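Activator of Hsp90 ATPase homologue 1/2-like C-terminal domain-containing protein (Enterococcus faecalis, PDB 2NN5) is of unknown function but belongs to the AHA1 family, whose helix-grip fold often encloses a pocket, and binds magnesium ions. Local coordinates at residues 52-57 with 62-67; 77-82 with 110-115; 90-95 with 99-104; 103-108 with 143-148. All coordinates share one frame; numbering follows the deposited sequence.

All four contacts lie between, or at the border of, a bent antiparallel sheet and the helices packed on it, as in the Bet v1-like helix-grip fold. Interaction 1 comes first along the chain and pairs the short helices 48-56 and 58-64. Interaction 2 then closes a loop in which interaction 3, the hairpin of strands 86-96 and 100-105, is nested; their centres are about 5 Å apart. Interaction 4 shares Val-103 and Thr-104 with interaction 3 and carries the sheet to helix 138-157, with its centre about 10 Å from that of interaction 2. Trp-79 bonds to Leu-55 O and Trp-145 meets Phe-65 and Ile-110, and together the contacts join sheet, short helices and long helix in one continuous interior.

Interaction 1 of 4, residues 52-57 with 62-67; sequences WRYLTE and KQWFPE
Tyr-54 and Leu-55 meet Trp-64 where the short helix 48-56 turns into helix 58-64, the helical pair that sits at one end of the bent sheet in this helix-grip fold. The first helix has bonds of its own. Trp-52 O accepts Leu-55 N and, from the opposite face of its carbonyl plane, Thr-56 OG1 at 2.7 Å. Next comes the link between the helices: Tyr-54 O takes the indole N-H of Trp-64, NE1 to O 2.9 Å and nearly straight at 167°. The oxygen lies in the indole plane, whereas the nitrogen is tilted 35° from the carbonyl plane. Trp-64 CG stands between its backbone N and carbonyl carbon (chi1 64°), which turns the indole edge toward Tyr-54. A water joins the two helices, 2.7 Å from Tyr-54 OH and accepting from Gln-63 NE2 at 2.8 Å, a fitting role for two long polar-tipped side chains. Leu-55, greasy and buried, sends CD2 to Trp-64 CZ2 (3.8 Å) and also packs on Phe-112 and Leu-114 of the sheet. Thr-56 lays CG2 over one face of the Trp-52 ring. Glu-57, the N-cap residue of the second helix, is gripped side-on by Arg-53: NE lies 2.8 Å from OE2, while NH1 meets the syn lone pair of OE1.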
# COMPACT_ATOMS: atom_id res chain seq x y z
N TRP A 52 10.21 -1.73 8.21
CA TRP A 52 9.20 -1.70 9.28
C TRP A 52 9.05 -0.29 9.88
O TRP A 52 7.94 0.10 10.29
CB TRP A 52 9.60 -2.68 10.37
CG TRP A 52 8.66 -2.74 11.50
CD1 TRP A 52 8.88 -2.26 12.78
CD2 TRP A 52 7.37 -3.37 11.52
NE1 TRP A 52 7.81 -2.55 13.57
CE2 TRP A 52 6.86 -3.23 12.83
CE3 TRP A 52 6.58 -4.01 10.55
CZ2 TRP A 52 5.56 -3.71 13.20
CZ3 TRP A 52 5.31 -4.51 10.92
CH2 TRP A 52 4.85 -4.37 12.22
N ARG A 53 10.13 0.47 9.93
CA ARG A 53 10.05 1.81 10.53
C ARG A 53 9.14 2.69 9.69
O ARG A 53 8.53 3.59 10.23
CB ARG A 53 11.42 2.46 10.68
CG ARG A 53 12.36 1.57 11.57
CD ARG A 53 13.73 2.22 11.85
NE ARG A 53 13.50 3.51 12.49
CZ ARG A 53 14.43 4.47 12.60
NH1 ARG A 53 14.09 5.62 13.17
NH2 ARG A 53 15.67 4.25 12.15
N TYR A 54 9.07 2.45 8.36
CA TYR A 54 8.22 3.27 7.51
C TYR A 54 6.74 2.95 7.69
O TYR A 54 5.91 3.71 7.17
CB TYR A 54 8.64 3.10 6.04
CG TYR A 54 9.96 3.81 5.78
CD1 TYR A 54 11.17 3.16 6.09
CD2 TYR A 54 10.00 5.09 5.23
CE1 TYR A 54 12.39 3.81 5.91
CE2 TYR A 54 11.22 5.72 5.00
CZ TYR A 54 12.40 5.08 5.34
OH TYR A 54 13.61 5.72 5.16
N LEU A 55 6.43 1.86 8.41
CA LEU A 55 5.03 1.56 8.70
C LEU A 55 4.64 1.97 10.12
O LEU A 55 3.48 1.85 10.48
CB LEU A 55 4.76 0.04 8.60
CG LEU A 55 5.03 -0.55 7.22
CD1 LEU A 55 4.97 -2.08 7.21
CD2 LEU A 55 4.04 -0.01 6.25
N THR A 56 5.64 2.33 10.96
CA THR A 56 5.42 2.42 12.40
C THR A 56 5.92 3.72 13.02
O THR A 56 5.82 3.87 14.23
CB THR A 56 6.07 1.25 13.15
OG1 THR A 56 7.44 1.15 12.77
CG2 THR A 56 5.33 -0.03 12.79
N GLU A 57 6.40 4.66 12.20
CA GLU A 57 6.88 5.98 12.70
C GLU A 57 6.31 7.09 11.86
O GLU A 57 6.41 7.05 10.62
CB GLU A 57 8.42 6.03 12.70
CG GLU A 57 9.06 4.88 13.50
CD GLU A 57 10.57 4.84 13.53
OE1 GLU A 57 11.24 5.85 13.16
OE2 GLU A 57 11.07 3.78 13.90
N LYS A 62 4.79 9.47 6.80
CA LYS A 62 4.38 10.63 5.99
C LYS A 62 5.23 10.85 4.74
O LYS A 62 4.84 11.59 3.87
CB LYS A 62 4.33 11.90 6.84
CG LYS A 62 3.16 11.87 7.83
CD LYS A 62 3.05 13.25 8.49
CE LYS A 62 1.84 13.37 9.39
NZ LYS A 62 0.56 13.01 8.64
N GLN A 63 6.43 10.25 4.67
CA GLN A 63 7.24 10.40 3.44
C GLN A 63 6.60 9.73 2.24
O GLN A 63 6.92 10.07 1.09
CB GLN A 63 8.66 9.83 3.62
CG GLN A 63 9.47 10.60 4.67
CD GLN A 63 10.83 9.96 4.92
OE1 GLN A 63 11.20 9.68 6.05
NE2 GLN A 63 11.56 9.75 3.87
N TRP A 64 5.76 8.73 2.48
CA TRP A 64 5.16 8.01 1.36
C TRP A 64 3.64 8.09 1.37
O TRP A 64 3.03 7.89 0.31
CB TRP A 64 5.68 6.57 1.29
CG TRP A 64 5.32 5.71 2.46
CD1 TRP A 64 5.96 5.65 3.68
CD2 TRP A 64 4.27 4.73 2.51
NE1 TRP A 64 5.32 4.71 4.51
CE2 TRP A 64 4.29 4.13 3.80
CE3 TRP A 64 3.32 4.28 1.59
CZ2 TRP A 64 3.37 3.17 4.19
CZ3 TRP A 64 2.42 3.29 1.99
CH2 TRP A 64 2.43 2.78 3.28
N PHE A 65 3.02 8.35 2.54
CA PHE A 65 1.56 8.47 2.58
C PHE A 65 1.26 9.61 3.57
O PHE A 65 1.00 9.38 4.75
CB PHE A 65 0.91 7.12 2.97
CG PHE A 65 -0.54 7.01 2.60
CD1 PHE A 65 -1.37 8.16 2.49
CD2 PHE A 65 -1.09 5.78 2.33
CE1 PHE A 65 -2.73 8.03 2.17
CE2 PHE A 65 -2.44 5.63 2.01
CZ PHE A 65 -3.26 6.76 1.92
N PRO A 66 1.29 10.87 3.06
CA PRO A 66 1.28 12.05 3.90
C PRO A 66 0.10 12.21 4.84
O PRO A 66 0.21 12.89 5.89
CB PRO A 66 1.33 13.22 2.87
CG PRO A 66 1.87 12.67 1.70
CD PRO A 66 1.49 11.21 1.63
N GLU A 67 -1.02 11.60 4.48
CA GLU A 67 -2.26 11.72 5.28
C GLU A 67 -2.26 10.81 6.49
O GLU A 67 -3.12 10.93 7.38
CB GLU A 67 -3.46 11.36 4.41
CG GLU A 67 -3.73 12.41 3.31
CD GLU A 67 -2.88 12.29 2.09
OE1 GLU A 67 -2.14 11.30 1.91
OE2 GLU A 67 -2.99 13.23 1.26
O HOH W 1 13.69 7.95 3.59

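Interaction 2 of 4, residues 77-82 with 110-115; sequences GFWRFI and IYFDLK
Trp-79 NE1 gives its hydrogen to Leu-55 O, and with the pyrrole end thus tied to helix 48-56 the benzo end of the indole is left to meet Ile-110 and Phe-112. These residues belong to strands 78-83 and 108-116, which are not neighbours: strands 86-96 and 100-105 lie between them, and the contact spans the inner face of the bent sheet. Trp-79 CH2 touches Phe-112 CE2 at 3.7 Å, the two side chains arriving from opposite directions. Their planes stand at 58°, with the centroids of the indole's six-membered ring and the Phe-112 ring 5.8 Å apart, an oblique meeting. Beside it, Ile-110 CD1 reaches Trp-79 CZ3 at 3.9 Å. The isoleucine sets CG1 between its backbone N and carbonyl carbon (chi1 59°) and runs on extended, which carries the terminal methyl to the indole. Such wide, flat or branched side chains suit the place, because the nearest CA atoms, those of Trp-79 and Ile-110, are 11.8 Å apart. Leu-101 and Val-103 of strand 100-105 also pack on the indole, and Phe-92 meets it edge-to-face. With no hydrogen bond between the two strands here, the contact rests on dispersion and burial of apolar carbon, while the one polar atom of the indole is already satisfied by Leu-55.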
# COMPACT_ATOMS: atom_id res chain seq x y z
N GLY A 77 -2.90 -1.48 18.36
CA GLY A 77 -2.44 -0.22 17.78
C GLY A 77 -3.42 0.21 16.68
O GLY A 77 -4.43 -0.47 16.37
N PHE A 78 -3.04 1.32 16.06
CA PHE A 78 -3.88 1.91 15.03
C PHE A 78 -3.08 3.00 14.29
O PHE A 78 -2.18 3.61 14.87
CB PHE A 78 -5.20 2.49 15.57
CG PHE A 78 -5.05 3.61 16.57
CD1 PHE A 78 -5.31 4.91 16.21
CD2 PHE A 78 -4.80 3.32 17.89
CE1 PHE A 78 -5.28 5.93 17.13
CE2 PHE A 78 -4.74 4.34 18.85
CZ PHE A 78 -4.96 5.65 18.44
N TRP A 79 -3.47 3.23 13.04
CA TRP A 79 -3.08 4.42 12.29
C TRP A 79 -4.21 5.43 12.37
O TRP A 79 -5.35 5.08 12.72
CB TRP A 79 -2.87 4.09 10.84
CG TRP A 79 -1.53 3.39 10.56
CD1 TRP A 79 -0.43 3.22 11.41
CD2 TRP A 79 -1.16 2.81 9.29
NE1 TRP A 79 0.61 2.54 10.70
CE2 TRP A 79 0.16 2.28 9.42
CE3 TRP A 79 -1.83 2.68 8.04
CZ2 TRP A 79 0.83 1.69 8.34
CZ3 TRP A 79 -1.14 2.05 6.95
CH2 TRP A 79 0.15 1.58 7.13
N ARG A 80 -3.91 6.67 12.03
CA ARG A 80 -4.98 7.66 11.83
C ARG A 80 -4.85 8.21 10.42
O ARG A 80 -3.71 8.38 9.94
CB ARG A 80 -4.84 8.83 12.78
CG ARG A 80 -4.89 8.51 14.25
CD ARG A 80 -5.13 9.79 15.00
NE ARG A 80 -5.08 9.61 16.45
CZ ARG A 80 -3.97 9.68 17.16
NH1 ARG A 80 -4.03 9.53 18.48
NH2 ARG A 80 -2.79 9.94 16.57
N PHE A 81 -5.99 8.50 9.80
CA PHE A 81 -6.01 9.14 8.48
C PHE A 81 -6.52 10.56 8.69
O PHE A 81 -7.60 10.73 9.26
CB PHE A 81 -6.89 8.36 7.52
CG PHE A 81 -7.03 8.97 6.18
CD1 PHE A 81 -6.20 8.57 5.14
CD2 PHE A 81 -8.02 9.91 5.94
CE1 PHE A 81 -6.32 9.12 3.89
CE2 PHE A 81 -8.16 10.46 4.69
CZ PHE A 81 -7.28 10.07 3.65
N ILE A 82 -5.76 11.55 8.26
CA ILE A 82 -6.11 12.94 8.56
C ILE A 82 -6.14 13.75 7.27
O ILE A 82 -5.13 13.80 6.51
CB ILE A 82 -5.04 13.57 9.49
CG1 ILE A 82 -4.82 12.72 10.74
CG2 ILE A 82 -5.37 15.05 9.72
CD1 ILE A 82 -5.98 12.60 11.62
N ILE A 110 -6.09 -3.78 4.69
CA ILE A 110 -4.78 -3.84 4.00
C ILE A 110 -3.82 -4.63 4.86
O ILE A 110 -3.93 -4.65 6.13
CB ILE A 110 -4.22 -2.44 3.76
CG1 ILE A 110 -4.03 -1.67 5.08
CG2 ILE A 110 -5.12 -1.66 2.73
CD1 ILE A 110 -3.52 -0.22 4.82
N TYR A 111 -2.86 -5.29 4.22
CA TYR A 111 -1.95 -6.22 4.94
C TYR A 111 -0.57 -6.10 4.32
O TYR A 111 -0.43 -6.19 3.09
CB TYR A 111 -2.49 -7.65 4.87
CG TYR A 111 -1.80 -8.60 5.78
CD1 TYR A 111 -2.20 -8.68 7.11
CD2 TYR A 111 -0.79 -9.44 5.32
CE1 TYR A 111 -1.55 -9.59 8.00
CE2 TYR A 111 -0.18 -10.34 6.15
CZ TYR A 111 -0.54 -10.40 7.49
OH TYR A 111 0.10 -11.38 8.26
N PHE A 112 0.43 -5.86 5.19
CA PHE A 112 1.84 -5.74 4.79
C PHE A 112 2.57 -6.95 5.37
O PHE A 112 2.54 -7.18 6.56
CB PHE A 112 2.46 -4.46 5.36
CG PHE A 112 1.73 -3.21 4.95
CD1 PHE A 112 2.15 -2.45 3.83
CD2 PHE A 112 0.61 -2.74 5.68
CE1 PHE A 112 1.46 -1.27 3.46
CE2 PHE A 112 -0.10 -1.57 5.28
CZ PHE A 112 0.34 -0.85 4.16
N ASP A 113 3.27 -7.67 4.51
CA ASP A 113 4.05 -8.85 4.90
C ASP A 113 5.49 -8.64 4.44
O ASP A 113 5.77 -8.49 3.24
CB ASP A 113 3.45 -10.05 4.16
CG ASP A 113 3.92 -11.36 4.69
OD1 ASP A 113 4.75 -11.38 5.61
OD2 ASP A 113 3.36 -12.38 4.18
N LEU A 114 6.40 -8.54 5.41
CA LEU A 114 7.78 -8.22 5.10
C LEU A 114 8.55 -9.54 4.97
O LEU A 114 8.81 -10.17 5.96
CB LEU A 114 8.36 -7.32 6.22
CG LEU A 114 7.87 -5.86 6.26
CD1 LEU A 114 6.39 -5.68 6.70
CD2 LEU A 114 8.77 -4.99 7.17
N LYS A 115 8.87 -9.91 3.75
CA LYS A 115 9.57 -11.18 3.51
C LYS A 115 11.05 -10.89 3.22
O LYS A 115 11.39 -10.24 2.25
CB LYS A 115 8.89 -11.91 2.33
CG LYS A 115 7.45 -12.39 2.63
CD LYS A 115 6.87 -13.18 1.44
CE LYS A 115 5.39 -13.54 1.63
NZ LYS A 115 4.74 -14.21 0.44

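Interaction 3 of 4, residues 90-95 with 99-104; sequences MPFTDY and KYLGVT
Thr-93 and Asp-94 both turn their backbone N-H toward Gly-102 O, forming a classic beta bulge in the antiparallel hairpin of strands 86-96 and 100-105. Thr-93 N makes the shorter bond, 2.7 Å to Gly-102 O, although it stands 51° above the carbonyl plane; Asp-94 N, 3.4 Å from the same Gly-102 O, gives a weak bond. The bulge moves the register by one residue. Before it, Thr-104 N donates to Pro-91 O (2.9 Å); after it, Gly-102 N donates to Asp-94 O (2.9 Å, 171°), so both polar atoms of Gly-102 are used. Glycine suits this spot, since without a side chain it leaves room for Thr-93 OG1 close above its carbonyl carbon. Thr-104 O, in contrast, is buried by the contact without a partner. On the face that bears Asp-94, a water donates to Asp-94 OD1 (2.6 Å) and is bonded to Tyr-100 OH (2.7 Å), while the Tyr-100 ring brings CE2 against the carboxylate. The other side of the hairpin is apolar and turned to the interior, where Phe-92 and Val-103 run alongside each other. There Leu-101, with CG anti to its backbone N (chi1 -177°), swings CD1 over the Phe-92 ring in a CH-pi contact, 3.5 Å from the centroid, and Leu-101 CD1 is also 3.6 Å from Tyr-95 CD1.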
# COMPACT_ATOMS: atom_id res chain seq x y z
N MSE A 90 -7.78 3.90 12.24
CA MSE A 90 -7.71 2.65 11.48
C MSE A 90 -7.08 1.58 12.37
O MSE A 90 -5.85 1.49 12.45
CB MSE A 90 -6.87 2.89 10.23
CG MSE A 90 -7.37 4.06 9.39
SE MSE A 90 -6.12 4.60 8.00
CE MSE A 90 -7.47 5.41 6.83
N PRO A 91 -7.90 0.82 13.10
CA PRO A 91 -7.32 -0.15 14.00
C PRO A 91 -6.49 -1.23 13.30
O PRO A 91 -6.82 -1.71 12.21
CB PRO A 91 -8.55 -0.73 14.73
CG PRO A 91 -9.60 0.35 14.59
CD PRO A 91 -9.37 0.92 13.24
N PHE A 92 -5.39 -1.62 13.93
CA PHE A 92 -4.62 -2.78 13.47
C PHE A 92 -5.44 -4.04 13.71
O PHE A 92 -5.99 -4.23 14.79
CB PHE A 92 -3.31 -2.94 14.21
CG PHE A 92 -2.33 -1.80 14.00
CD1 PHE A 92 -2.50 -0.84 12.98
CD2 PHE A 92 -1.20 -1.69 14.82
CE1 PHE A 92 -1.53 0.14 12.75
CE2 PHE A 92 -0.27 -0.70 14.61
CZ PHE A 92 -0.43 0.25 13.59
N THR A 93 -5.47 -4.92 12.73
CA THR A 93 -6.15 -6.19 12.89
C THR A 93 -5.11 -7.29 13.13
O THR A 93 -5.48 -8.39 13.57
CB THR A 93 -7.00 -6.52 11.63
OG1 THR A 93 -6.13 -6.51 10.47
CG2 THR A 93 -8.13 -5.47 11.44
N ASP A 94 -3.83 -7.01 12.88
CA ASP A 94 -2.77 -7.96 13.22
C ASP A 94 -1.44 -7.18 13.28
O ASP A 94 -1.26 -6.17 12.59
CB ASP A 94 -2.66 -9.05 12.17
CG ASP A 94 -2.45 -10.42 12.80
OD1 ASP A 94 -2.20 -10.50 14.04
OD2 ASP A 94 -2.57 -11.39 12.07
N TYR A 95 -0.52 -7.65 14.11
CA TYR A 95 0.70 -6.92 14.39
C TYR A 95 1.78 -7.87 14.85
O TYR A 95 1.60 -8.55 15.85
CB TYR A 95 0.43 -5.88 15.50
CG TYR A 95 1.61 -4.99 15.78
CD1 TYR A 95 1.75 -3.73 15.15
CD2 TYR A 95 2.58 -5.35 16.73
CE1 TYR A 95 2.85 -2.88 15.43
CE2 TYR A 95 3.67 -4.51 17.00
CZ TYR A 95 3.78 -3.29 16.37
OH TYR A 95 4.84 -2.45 16.63
N LYS A 99 7.59 -7.96 10.95
CA LYS A 99 7.13 -9.12 10.20
C LYS A 99 5.85 -8.80 9.40
O LYS A 99 5.81 -8.98 8.19
CB LYS A 99 6.86 -10.29 11.17
CG LYS A 99 8.10 -10.91 11.91
CD LYS A 99 7.69 -12.09 12.81
CE LYS A 99 7.50 -11.79 14.35
NZ LYS A 99 8.22 -10.65 15.10
N TYR A 100 4.80 -8.40 10.11
CA TYR A 100 3.53 -8.12 9.40
C TYR A 100 2.64 -7.15 10.13
O TYR A 100 2.78 -6.97 11.34
CB TYR A 100 2.74 -9.37 9.02
CG TYR A 100 2.43 -10.27 10.18
CD1 TYR A 100 3.17 -11.46 10.39
CD2 TYR A 100 1.39 -9.98 11.05
CE1 TYR A 100 2.84 -12.33 11.49
CE2 TYR A 100 1.06 -10.84 12.12
CZ TYR A 100 1.79 -12.00 12.34
OH TYR A 100 1.44 -12.79 13.44
N LEU A 101 1.74 -6.54 9.36
CA LEU A 101 0.83 -5.52 9.87
C LEU A 101 -0.44 -5.57 9.07
O LEU A 101 -0.40 -5.45 7.85
CB LEU A 101 1.45 -4.11 9.70
CG LEU A 101 0.63 -2.96 10.25
CD1 LEU A 101 0.48 -3.02 11.81
CD2 LEU A 101 1.27 -1.63 9.85
N GLY A 102 -1.58 -5.77 9.75
CA GLY A 102 -2.86 -5.67 9.09
C GLY A 102 -3.61 -4.48 9.66
O GLY A 102 -3.59 -4.25 10.86
N VAL A 103 -4.26 -3.73 8.79
CA VAL A 103 -4.92 -2.45 9.17
C VAL A 103 -6.28 -2.33 8.52
O VAL A 103 -6.45 -2.71 7.37
CB VAL A 103 -4.03 -1.20 8.74
CG1 VAL A 103 -4.54 0.05 9.43
CG2 VAL A 103 -2.57 -1.40 9.07
N THR A 104 -7.23 -1.85 9.30
CA THR A 104 -8.53 -1.61 8.69
C THR A 104 -8.41 -0.47 7.69
O THR A 104 -7.68 0.49 7.83
CB THR A 104 -9.72 -1.58 9.69
OG1 THR A 104 -10.56 -0.43 9.57
CG2 THR A 104 -9.32 -1.94 11.09
O HOH W 2 -0.59 -12.27 15.08

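Interaction 4 of 4, residues 103-108 with 143-148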
# COMPACT_ATOMS: atom_id res chain seq x y z
N VAL A 103 -4.26 -3.73 8.79
CA VAL A 103 -4.92 -2.45 9.17
C VAL A 103 -6.28 -2.33 8.52
O VAL A 103 -6.45 -2.71 7.37
CB VAL A 103 -4.03 -1.20 8.74
CG1 VAL A 103 -4.54 0.05 9.43
CG2 VAL A 103 -2.57 -1.40 9.07
N THR A 104 -7.23 -1.85 9.30
CA THR A 104 -8.53 -1.61 8.69
C THR A 104 -8.41 -0.47 7.69
O THR A 104 -7.68 0.49 7.83
CB THR A 104 -9.72 -1.58 9.69
OG1 THR A 104 -10.56 -0.43 9.57
CG2 THR A 104 -9.32 -1.94 11.09
N TRP A 105 -9.12 -0.64 6.57
CA TRP A 105 -9.04 0.34 5.51
C TRP A 105 -10.41 0.46 4.82
O TRP A 105 -10.84 -0.49 4.17
CB TRP A 105 -7.99 -0.05 4.49
CG TRP A 105 -7.80 1.00 3.46
CD1 TRP A 105 -8.22 0.96 2.16
CD2 TRP A 105 -7.11 2.22 3.64
NE1 TRP A 105 -7.87 2.14 1.52
CE2 TRP A 105 -7.16 2.92 2.41
CE3 TRP A 105 -6.41 2.78 4.72
CZ2 TRP A 105 -6.55 4.18 2.24
CZ3 TRP A 105 -5.79 4.02 4.54
CH2 TRP A 105 -5.88 4.72 3.31
N ASP A 106 -11.08 1.60 5.01
CA ASP A 106 -12.42 1.78 4.41
C ASP A 106 -13.23 0.61 5.07
O ASP A 106 -13.15 0.36 6.30
CB ASP A 106 -12.32 1.70 2.85
CG ASP A 106 -13.50 2.35 2.09
OD1 ASP A 106 -14.64 1.84 2.20
OD2 ASP A 106 -13.26 3.33 1.30
N THR A 107 -14.00 -0.14 4.27
CA THR A 107 -14.77 -1.26 4.84
C THR A 107 -14.01 -2.59 4.73
O THR A 107 -14.56 -3.65 5.03
CB THR A 107 -16.11 -1.41 4.08
OG1 THR A 107 -15.82 -1.70 2.71
CG2 THR A 107 -17.03 -0.12 4.21
N GLY A 108 -12.75 -2.54 4.29
CA GLY A 108 -11.92 -3.75 4.16
C GLY A 108 -10.65 -3.68 4.99
O GLY A 108 -10.63 -3.09 6.06
N ALA A 143 -5.39 1.79 -7.43
CA ALA A 143 -4.45 2.68 -8.12
C ALA A 143 -3.71 3.50 -7.08
O ALA A 143 -2.49 3.66 -7.15
CB ALA A 143 -5.22 3.58 -9.07
N GLY A 144 -4.44 4.03 -6.09
CA GLY A 144 -3.79 4.85 -5.05
C GLY A 144 -2.72 4.06 -4.29
O GLY A 144 -1.63 4.56 -4.03
N TRP A 145 -3.05 2.82 -3.91
CA TRP A 145 -2.06 1.99 -3.22
C TRP A 145 -0.85 1.69 -4.10
O TRP A 145 0.29 1.73 -3.61
CB TRP A 145 -2.68 0.67 -2.74
CG TRP A 145 -3.46 0.91 -1.47
CD1 TRP A 145 -4.81 0.86 -1.26
CD2 TRP A 145 -2.87 1.33 -0.21
NE1 TRP A 145 -5.10 1.21 0.05
CE2 TRP A 145 -3.93 1.49 0.72
CE3 TRP A 145 -1.54 1.49 0.24
CZ2 TRP A 145 -3.70 1.87 2.05
CZ3 TRP A 145 -1.32 1.90 1.56
CH2 TRP A 145 -2.38 2.06 2.44
N SER A 146 -1.07 1.41 -5.38
CA SER A 146 0.07 1.11 -6.25
C SER A 146 1.03 2.30 -6.29
O SER A 146 2.27 2.12 -6.24
CB SER A 146 -0.44 0.73 -7.64
OG SER A 146 -1.14 -0.49 -7.53
N ILE A 147 0.46 3.52 -6.32
CA ILE A 147 1.25 4.75 -6.41
C ILE A 147 2.00 4.98 -5.10
O ILE A 147 3.22 5.30 -5.11
CB ILE A 147 0.35 5.98 -6.81
CG1 ILE A 147 -0.20 5.75 -8.23
CG2 ILE A 147 1.13 7.29 -6.65
CD1 ILE A 147 -1.42 6.62 -8.62
N VAL A 148 1.30 4.88 -3.95
CA VAL A 148 2.04 5.18 -2.73
C VAL A 148 3.05 4.08 -2.39
O VAL A 148 4.08 4.39 -1.77
CB VAL A 148 1.12 5.53 -1.48
CG1 VAL A 148 0.27 6.73 -1.76
CG2 VAL A 148 0.29 4.32 -1.10
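Trp-145 of helix 138-157 points its indole edge at the face of Trp-105, a T-shaped pair that joins the long helix to the sheet it crosses in the helix-grip fold. Along the helix, Ala-143 comes first, its O accepting Ile-147 N, and Gly-144 follows, its O bonded to Val-148 N. Trp-145 then reaches down to the sheet, with CG anti to its carbonyl carbon (chi1 -80°), which brings the indole edge to Trp-105. Its CZ2 lies 3.5 Å above the Trp-105 plane, over the middle of the indole, and is 3.6 Å from Trp-105 CE2. The five-membered rings are 4.8 Å apart at their centroids with planes at 66°. Two large indoles suit this place, because the CA atoms of Trp-105 and Trp-145, the nearest pair of the two segments, are 11.3 Å apart. Trp-145 NE1 approaches Trp-105 NE1 to 3.3 Å, but both are donors and no hydrogen bond joins them; Trp-105 instead gives its N-H to Asp-141 OD1 earlier on the same helix, a second tie between the same two elements. Val-148, one turn on, packs on Phe-65, whose ring also meets Trp-145 edge-to-face. Trp-105 itself is held at the start of a type II' turn that links strands 100-105 and 108-116: Trp-105 N lies 2.9 Å from Gly-108 O, and Gly-108 N returns the bond to Trp-105 O. Within the turn, Asp-106 OD1 accepts Thr-107 N on its anti lone pair at 2.9 Å.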